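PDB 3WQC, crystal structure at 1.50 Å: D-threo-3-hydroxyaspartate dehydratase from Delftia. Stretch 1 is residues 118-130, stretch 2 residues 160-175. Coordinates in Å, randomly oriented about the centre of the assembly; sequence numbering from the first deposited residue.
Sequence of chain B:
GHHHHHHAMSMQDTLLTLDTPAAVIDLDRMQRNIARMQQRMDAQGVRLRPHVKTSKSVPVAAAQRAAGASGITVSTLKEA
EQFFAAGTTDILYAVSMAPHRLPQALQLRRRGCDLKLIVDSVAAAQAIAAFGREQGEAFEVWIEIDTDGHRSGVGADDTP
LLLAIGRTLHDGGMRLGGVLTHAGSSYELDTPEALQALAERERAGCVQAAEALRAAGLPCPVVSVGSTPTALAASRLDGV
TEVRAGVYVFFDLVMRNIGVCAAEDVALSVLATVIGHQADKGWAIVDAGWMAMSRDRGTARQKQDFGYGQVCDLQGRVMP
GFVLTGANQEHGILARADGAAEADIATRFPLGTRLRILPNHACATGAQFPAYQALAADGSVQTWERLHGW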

ATOM      1  N   ILE B 118      23.046  10.102   6.474  1.00  9.43           N
ATOM      2  CA  ILE B 118      23.250   9.544   7.807  1.00  8.76           C
ATOM      3  C   ILE B 118      23.922   8.197   7.659  1.00  9.82           C
ATOM      4  O   ILE B 118      23.721   7.455   6.678  1.00 10.70           O
ATOM      5  CB  ILE B 118      21.928   9.454   8.625  1.00  8.42           C
ATOM      6  CG1 ILE B 118      21.019   8.315   8.164  1.00 10.54           C
ATOM      7  CG2 ILE B 118      21.208  10.825   8.619  1.00 10.53           C
ATOM      8  CD1 ILE B 118      19.814   8.126   9.113  1.00 10.93           C
ATOM      9  N   VAL B 119      24.716   7.829   8.676  1.00  8.51           N
ATOM     10  CA  VAL B 119      25.354   6.498   8.736  1.00  8.81           C
ATOM     11  C   VAL B 119      25.304   6.005  10.183  1.00  8.88           C
ATOM     12  O   VAL B 119      25.202   6.803  11.133  1.00 10.01           O
ATOM     13  CB  VAL B 119      26.837   6.458   8.230  1.00 10.12           C
ATOM     14  CG1 VAL B 119      26.888   6.912   6.774  1.00 10.68           C
ATOM     15  CG2 VAL B 119      27.763   7.287   9.100  1.00 11.55           C
ATOM     16  N   ASP B 120      25.592   4.714  10.346  1.00  9.49           N
ATOM     17  CA  ASP B 120      25.744   4.096  11.685  1.00  8.61           C
ATOM     18  C   ASP B 120      26.829   3.028  11.717  1.00  8.90           C
ATOM     19  O   ASP B 120      26.839   2.207  12.666  1.00 11.43           O
ATOM     20  CB  ASP B 120      24.427   3.567  12.243  1.00 10.87           C
ATOM     21  CG  ASP B 120      23.904   2.384  11.513  1.00 14.54           C
ATOM     22  OD1 ASP B 120      24.505   1.908  10.527  1.00 13.94           O
ATOM     23  OD2 ASP B 120      22.831   1.841  11.944  1.00 18.85           O
ATOM     24  N   SER B 121      27.764   3.084  10.735  1.00  8.73           N
ATOM     25  CA  SER B 121      28.773   2.073  10.673  1.00  9.18           C
ATOM     26  C   SER B 121      30.077   2.683  10.132  1.00  9.64           C
ATOM     27  O   SER B 121      30.044   3.651   9.373  1.00 10.12           O
ATOM     28  CB  SER B 121      28.333   0.871   9.806  1.00 10.28           C
ATOM     29  OG  SER B 121      28.198   1.271   8.441  1.00 10.70           O
ATOM     30  N   VAL B 122      31.183   2.053  10.538  1.00  9.64           N
ATOM     31  CA  VAL B 122      32.487   2.475   9.982  1.00  8.88           C
ATOM     32  C   VAL B 122      32.495   2.222   8.464  1.00  8.96           C
ATOM     33  O   VAL B 122      32.981   3.044   7.701  1.00  9.53           O
ATOM     34  CB  VAL B 122      33.594   1.694  10.681  1.00  9.75           C
ATOM     35  CG1 VAL B 122      34.932   2.003   9.981  1.00 11.11           C
ATOM     36  CG2 VAL B 122      33.655   2.074  12.172  1.00 11.74           C
ATOM     37  N   ALA B 123      31.981   1.054   7.992  1.00  9.45           N
ATOM     38  CA  ALA B 123      32.049   0.771   6.524  1.00  9.27           C
ATOM     39  C   ALA B 123      31.265   1.830   5.733  1.00  8.58           C
ATOM     40  O   ALA B 123      31.743   2.267   4.672  1.00 10.74           O
ATOM     41  CB  ALA B 123      31.472  -0.579   6.213  1.00 12.07           C
ATOM     42  N   ALA B 124      30.066   2.272   6.247  1.00  8.91           N
ATOM     43  CA  ALA B 124      29.332   3.304   5.449  1.00  9.19           C
ATOM     44  C   ALA B 124      30.097   4.619   5.464  1.00  9.66           C
ATOM     45  O   ALA B 124      30.173   5.326   4.454  1.00 11.28           O
ATOM     46  CB  ALA B 124      27.901   3.470   5.964  1.00 10.97           C
ATOM     47  N   ALA B 125      30.705   4.955   6.622  1.00  8.81           N
ATOM     48  CA  ALA B 125      31.485   6.185   6.706  1.00  9.11           C
ATOM     49  C   ALA B 125      32.667   6.141   5.746  1.00 10.37           C
ATOM     50  O   ALA B 125      33.007   7.133   5.130  1.00 11.16           O
ATOM     51  CB  ALA B 125      31.911   6.421   8.179  1.00 10.27           C
ATOM     52  N   GLN B 126      33.350   4.992   5.700  1.00  9.72           N
ATOM     53  CA  GLN B 126      34.506   4.861   4.827  1.00 10.08           C
ATOM     54  C   GLN B 126      34.035   4.999   3.367  1.00  9.82           C
ATOM     55  O   GLN B 126      34.772   5.632   2.572  1.00 11.87           O
ATOM     56  CB  GLN B 126      35.147   3.476   4.963  1.00  9.63           C
ATOM     57  CG  GLN B 126      35.911   3.305   6.283  1.00  9.66           C
ATOM     58  CD  GLN B 126      36.566   1.959   6.409  1.00  9.50           C
ATOM     59  OE1 GLN B 126      36.281   1.023   5.631  1.00 14.06           O
ATOM     60  NE2 GLN B 126      37.454   1.794   7.395  1.00 10.54           N
ATOM     61  N   ALA B 127      32.875   4.439   3.008  1.00 10.20           N
ATOM     62  CA  ALA B 127      32.432   4.530   1.593  1.00  9.63           C
ATOM     63  C   ALA B 127      32.168   5.976   1.208  1.00 10.18           C
ATOM     64  O   ALA B 127      32.517   6.454   0.107  1.00 12.08           O
ATOM     65  CB  ALA B 127      31.162   3.688   1.402  1.00 11.63           C
ATOM     66  N   ILE B 128      31.467   6.710   2.095  1.00  9.62           N
ATOM     67  CA  ILE B 128      31.175   8.131   1.821  1.00 10.47           C
ATOM     68  C   ILE B 128      32.488   8.925   1.717  1.00 11.13           C
ATOM     69  O   ILE B 128      32.638   9.718   0.763  1.00 12.93           O
ATOM     70  CB  ILE B 128      30.255   8.740   2.861  1.00 10.23           C
ATOM     71  CG1 ILE B 128      28.869   8.037   2.875  1.00 11.01           C
ATOM     72  CG2 ILE B 128      30.060  10.255   2.574  1.00 13.14           C
ATOM     73  CD1 ILE B 128      27.871   8.571   3.907  1.00 12.07           C
ATOM     74  N   ALA B 129      33.400   8.751   2.683  1.00 10.41           N
ATOM     75  CA  ALA B 129      34.609   9.591   2.677  1.00 11.15           C
ATOM     76  C   ALA B 129      35.432   9.235   1.436  1.00 12.47           C
ATOM     77  O   ALA B 129      36.015  10.153   0.839  1.00 13.37           O
ATOM     78  CB  ALA B 129      35.368   9.279   3.968  1.00 14.69           C
ATOM     79  N   ALA B 130      35.543   7.967   1.043  1.00 11.42           N
ATOM     80  CA  ALA B 130      36.372   7.650  -0.147  1.00 13.02           C
ATOM     81  C   ALA B 130      35.739   8.252  -1.400  1.00 13.44           C
ATOM     82  O   ALA B 130      36.452   8.827  -2.254  1.00 15.35           O
ATOM     83  CB  ALA B 130      36.497   6.166  -0.280  1.00 14.09           C
ATOM     84  N   PRO B 160      33.354   3.812  21.751  1.00 12.96           N
ATOM     85  CA  PRO B 160      34.416   3.435  20.793  1.00 13.46           C
ATOM     86  C   PRO B 160      33.898   3.463  19.323  1.00 12.29           C
ATOM     87  O   PRO B 160      34.629   3.921  18.415  1.00 12.48           O
ATOM     88  CB  PRO B 160      34.814   2.039  21.273  1.00 14.52           C
ATOM     89  CG  PRO B 160      34.548   2.045  22.761  1.00 13.75           C
ATOM     90  CD  PRO B 160      33.191   2.800  22.814  1.00 15.66           C
ATOM     91  N   LEU B 161      32.692   2.957  19.109  1.00 13.05           N
ATOM     92  CA  LEU B 161      32.187   2.896  17.706  1.00 13.03           C
ATOM     93  C   LEU B 161      31.792   4.310  17.262  1.00 12.60           C
ATOM     94  O   LEU B 161      32.053   4.692  16.106  1.00 12.12           O
ATOM     95  CB  LEU B 161      31.001   1.969  17.545  1.00 14.91           C
ATOM     96  CG  LEU B 161      30.296   1.909  16.185  1.00 19.61           C
ATOM     97  CD1 LEU B 161      31.333   1.447  15.162  1.00 20.84           C
ATOM     98  CD2 LEU B 161      29.121   0.918  16.241  1.00 21.72           C
ATOM     99  N   LEU B 162      31.182   5.114  18.147  1.00 13.91           N
ATOM    100  CA  LEU B 162      30.849   6.549  17.814  1.00 13.20           C
ATOM    101  C   LEU B 162      32.127   7.245  17.361  1.00 12.52           C
ATOM    102  O   LEU B 162      32.125   7.979  16.348  1.00 12.85           O
ATOM    103  CB  LEU B 162      30.326   7.372  19.019  1.00 20.00           C
ATOM    104  CG  LEU B 162      28.967   7.227  19.386  1.00 22.28           C
ATOM    105  CD1 LEU B 162      28.738   8.027  20.699  1.00 21.21           C
ATOM    106  CD2 LEU B 162      28.087   7.867  18.257  1.00 22.28           C
ATOM    107  N   LEU B 163      33.210   7.125  18.172  1.00 11.94           N
ATOM    108  CA  LEU B 163      34.431   7.847  17.790  1.00 12.81           C
ATOM    109  C   LEU B 163      35.005   7.332  16.469  1.00 10.24           C
ATOM    110  O   LEU B 163      35.610   8.087  15.690  1.00 11.91           O
ATOM    111  CB  LEU B 163      35.481   7.803  18.914  1.00 13.53           C
ATOM    112  CG  LEU B 163      35.245   8.822  20.022  1.00 20.11           C
ATOM    113  CD1 LEU B 163      33.893   9.385  20.287  1.00 18.93           C
ATOM    114  CD2 LEU B 163      36.199   8.632  21.178  1.00 16.68           C
ATOM    115  N   ALA B 164      34.971   5.965  16.320  1.00 10.22           N
ATOM    116  CA  ALA B 164      35.559   5.411  15.103  1.00 10.35           C
ATOM    117  C   ALA B 164      34.832   5.944  13.840  1.00  9.33           C
ATOM    118  O   ALA B 164      35.439   6.344  12.855  1.00 10.78           O
ATOM    119  CB  ALA B 164      35.435   3.866  15.126  1.00 12.39           C
ATOM    120  N   ILE B 165      33.489   6.023  13.938  1.00 10.05           N
ATOM    121  CA  ILE B 165      32.734   6.566  12.792  1.00  9.17           C
ATOM    122  C   ILE B 165      32.977   8.067  12.658  1.00  9.63           C
ATOM    123  O   ILE B 165      33.219   8.555  11.516  1.00 10.33           O
ATOM    124  CB  ILE B 165      31.229   6.293  13.033  1.00  9.05           C
ATOM    125  CG1 ILE B 165      30.974   4.774  13.009  1.00 10.72           C
ATOM    126  CG2 ILE B 165      30.371   7.024  11.979  1.00 10.62           C
ATOM    127  CD1 ILE B 165      29.561   4.446  13.559  1.00 11.05           C
ATOM    128  N   GLY B 166      32.925   8.806  13.796  1.00 10.07           N
ATOM    129  CA  GLY B 166      33.156  10.231  13.667  1.00  9.56           C
ATOM    130  C   GLY B 166      34.553  10.587  13.126  1.00 10.70           C
ATOM    131  O   GLY B 166      34.669  11.493  12.295  1.00 11.47           O
ATOM    132  N   ARG B 167      35.606   9.879  13.583  1.00 10.66           N
ATOM    133  CA  ARG B 167      36.953  10.111  13.024  1.00  9.98           C
ATOM    134  C   ARG B 167      37.047   9.744  11.586  1.00  9.95           C
ATOM    135  O   ARG B 167      37.696  10.409  10.800  1.00 11.89           O
ATOM    136  CB  ARG B 167      37.974   9.381  13.901  1.00 10.90           C
ATOM    137  CG  ARG B 167      38.102  10.004  15.265  1.00 11.26           C
ATOM    138  CD  ARG B 167      38.931   9.131  16.187  1.00 13.39           C
ATOM    139  NE  ARG B 167      39.126   9.809  17.479  1.00 14.69           N
ATOM    140  CZ  ARG B 167      39.368   9.128  18.604  1.00 16.60           C
ATOM    141  NH1 ARG B 167      39.296   7.772  18.608  1.00 20.65           N
ATOM    142  NH2 ARG B 167      39.551   9.783  19.737  1.00 21.75           N
ATOM    143  N   THR B 168      36.406   8.624  11.197  1.00  9.95           N
ATOM    144  CA  THR B 168      36.499   8.203   9.794  1.00 10.41           C
ATOM    145  C   THR B 168      35.955   9.355   8.912  1.00  9.36           C
ATOM    146  O   THR B 168      36.529   9.718   7.868  1.00 11.93           O
ATOM    147  CB  THR B 168      35.670   6.936   9.560  1.00 10.63           C
ATOM    148  OG1 THR B 168      36.244   5.870  10.313  1.00 12.33           O
ATOM    149  CG2 THR B 168      35.616   6.561   8.066  1.00 10.79           C
ATOM    150  N   LEU B 169      34.794   9.923   9.350  1.00  9.77           N
ATOM    151  CA  LEU B 169      34.230  11.042   8.581  1.00 11.57           C
ATOM    152  C   LEU B 169      35.105  12.290   8.624  1.00 10.98           C
ATOM    153  O   LEU B 169      35.445  12.894   7.585  1.00 12.50           O
ATOM    154  CB  LEU B 169      32.807  11.375   9.141  1.00 10.78           C
ATOM    155  CG  LEU B 169      31.783  10.258   8.873  1.00  9.98           C
ATOM    156  CD1 LEU B 169      30.515  10.557   9.745  1.00 11.45           C
ATOM    157  CD2 LEU B 169      31.429  10.101   7.388  1.00 12.45           C
ATOM    158  N   HIS B 170      35.504  12.678   9.856  1.00 11.48           N
ATOM    159  CA  HIS B 170      36.215  13.970  10.015  1.00 11.48           C
ATOM    160  C   HIS B 170      37.636  13.954   9.431  1.00 11.75           C
ATOM    161  O   HIS B 170      38.056  14.842   8.681  1.00 14.37           O
ATOM    162  CB  HIS B 170      36.235  14.297  11.491  1.00 11.56           C
ATOM    163  CG  HIS B 170      36.850  15.617  11.792  1.00 13.16           C
ATOM    164  ND1 HIS B 170      36.227  16.788  11.494  1.00 15.15           N
ATOM    165  CD2 HIS B 170      38.018  15.955  12.404  1.00 20.40           C
ATOM    166  CE1 HIS B 170      37.013  17.837  11.863  1.00 18.42           C
ATOM    167  NE2 HIS B 170      38.072  17.335  12.447  1.00 23.09           N
ATOM    168  N   ASP B 171      38.375  12.829   9.700  1.00 12.96           N
ATOM    169  CA  ASP B 171      39.743  12.689   9.209  1.00 14.12           C
ATOM    170  C   ASP B 171      39.673  12.515   7.689  1.00 14.04           C
ATOM    171  O   ASP B 171      40.638  12.861   6.977  1.00 17.83           O
ATOM    172  CB  ASP B 171      40.403  11.439   9.743  1.00 14.19           C
ATOM    173  CG  ASP B 171      40.644  11.484  11.217  1.00 15.50           C
ATOM    174  OD1 ASP B 171      40.653  12.552  11.852  1.00 18.76           O
ATOM    175  OD2 ASP B 171      40.866  10.342  11.796  1.00 19.32           O
ATOM    176  N   GLY B 172      38.536  11.962   7.191  1.00 13.63           N
ATOM    177  CA  GLY B 172      38.344  11.696   5.786  1.00 16.12           C
ATOM    178  C   GLY B 172      37.966  12.929   5.004  1.00 16.72           C
ATOM    179  O   GLY B 172      37.770  12.800   3.776  1.00 21.80           O
ATOM    180  N   GLY B 173      37.796  14.082   5.650  1.00 16.11           N
ATOM    181  CA  GLY B 173      37.457  15.338   4.976  1.00 17.26           C
ATOM    182  C   GLY B 173      36.002  15.592   4.734  1.00 14.49           C
ATOM    183  O   GLY B 173      35.607  16.564   4.063  1.00 18.43           O
ATOM    184  N   MET B 174      35.175  14.761   5.368  1.00 11.95           N
ATOM    185  CA  MET B 174      33.734  15.045   5.310  1.00 11.81           C
ATOM    186  C   MET B 174      33.309  15.944   6.454  1.00 12.32           C
ATOM    187  O   MET B 174      34.107  16.228   7.393  1.00 14.97           O
ATOM    188  CB  MET B 174      32.965  13.715   5.420  1.00 11.96           C
ATOM    189  CG  MET B 174      33.409  12.636   4.376  1.00 13.38           C
ATOM    190  SD  MET B 174      33.171  13.231   2.620  1.00 14.26           S
ATOM    191  CE  MET B 174      34.873  13.531   2.051  1.00 14.71           C
ATOM    192  N   ARG B 175      32.068  16.456   6.393  1.00 12.85           N
ATOM    193  CA  ARG B 175      31.585  17.361   7.431  1.00 13.50           C
ATOM    194  C   ARG B 175      30.747  16.518   8.372  1.00 13.20           C
ATOM    195  O   ARG B 175      29.608  16.107   8.000  1.00 12.89           O
ATOM    196  CB  ARG B 175      30.709  18.481   6.808  1.00 15.07           C
ATOM    197  CG  ARG B 175      29.992  19.371   7.850  1.00 21.96           C
ATOM    198  CD  ARG B 175      29.191  20.542   7.196  1.00 30.31           C
ATOM    199  NE  ARG B 175      30.093  21.455   6.543  1.00 41.07           N
ATOM    200  CZ  ARG B 175      29.803  22.714   6.301  1.00 73.35           C
ATOM    201  NH1 ARG B 175      30.705  23.495   5.750  1.00 64.56           N
ATOM    202  NH2 ARG B 175      28.594  23.174   6.583  1.00118.41           N
TER
HETATM  203  O   HOH W   1      38.084   3.922   9.336  1.00 17.18           O

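Helix 160-171 and helix 122-130 run side by side in the same direction, their axes only 3° from parallel and 8.8 Å apart at closest approach. No direct hydrogen bond joins the two stretches, so the contact is mainly one of packing, side chain against side chain and backbone, with one bridging water, and 562 Å² of surface is buried.

Leu161 opens the contact. Its CA-CB bond points sideways, but the side chain is long enough to bring its end nearer, and CD1 lies 3.8 Å from Val122 CG2. One turn on, the methyl of Ala164 offers a small surface for the same valine, with Ala164 CB 3.9 Å from Val122 CG2. These two residues, with Ile165 and Thr168, form the hole into which the side chain of Val122 fits as a knob; a compact, branched apolar side chain suits such a pocket.

Ile165 is the most extensively covered residue of stretch 2. It stands opposite the start of the partner helix, its CA 5.0 Å from the CA of Val122, and its two branches reach different neighbours. CD1 extends over the backbone that leads into the helix, 3.6 Å from both Asp120 C and Ser121 N, while CG2 packs 3.9 Å from Val119 CG2 and 4.1 Å from Ala125 CB. The backbone it covers is held by a cap: Ser121 OG accepts a hydrogen bond from Ala124 N at 3.1 Å, satisfying an amide of the first turn that has no preceding helical carbonyl to bond. Gly166 and Arg167 take no part in the contact.

Thr168 points toward the partner helix and serves both polar and apolar needs. Its hydroxyl donates to the carbonyl one turn back, with OG1 2.7 Å from Ala164 O, and accepts from a water 2.9 Å from OG1. That water in turn accepts from Gln126, whose NE2 lies 2.9 Å from it, and so links the two helices at the exposed side of the contact. The threonine methyl meets apolar surface instead: CG2 is 3.7 Å from Ala125 CB and 3.7 Å from Gln126 CG. The short alanine side chain leaves room for both Thr168 and Leu169 to pack against its CB.

Leu169, buried like Ile165, directs its end inward. CD2 is 3.8 Å from Ala125 CB, and CD1 lies 4.3 Å from Val119 CG2, so the leucine spans the partner helix and the strand before it.

At Gly172 the backbone itself comes close, with CA 4.2 Å from Ala129 CB. A CB here would point toward the partner and fall 2.8 Å from Ala129 CB, a clash, so the lack of a side chain fits the spacing. Beyond the helix, Gly173 is the first residue to leave helical phi/psi, in a Schellman motif, its positive phi of 86° being favourable for glycine; Gly173 N bonds to His170 O at 3.1 Å and Met174 N to Leu169 O at 2.9 Å. The turn brings Met174 back toward the contact, where its flexible side chain places CG 3.7 Å from Ala129 CA and SD 4.3 Å from Ile128 CG2.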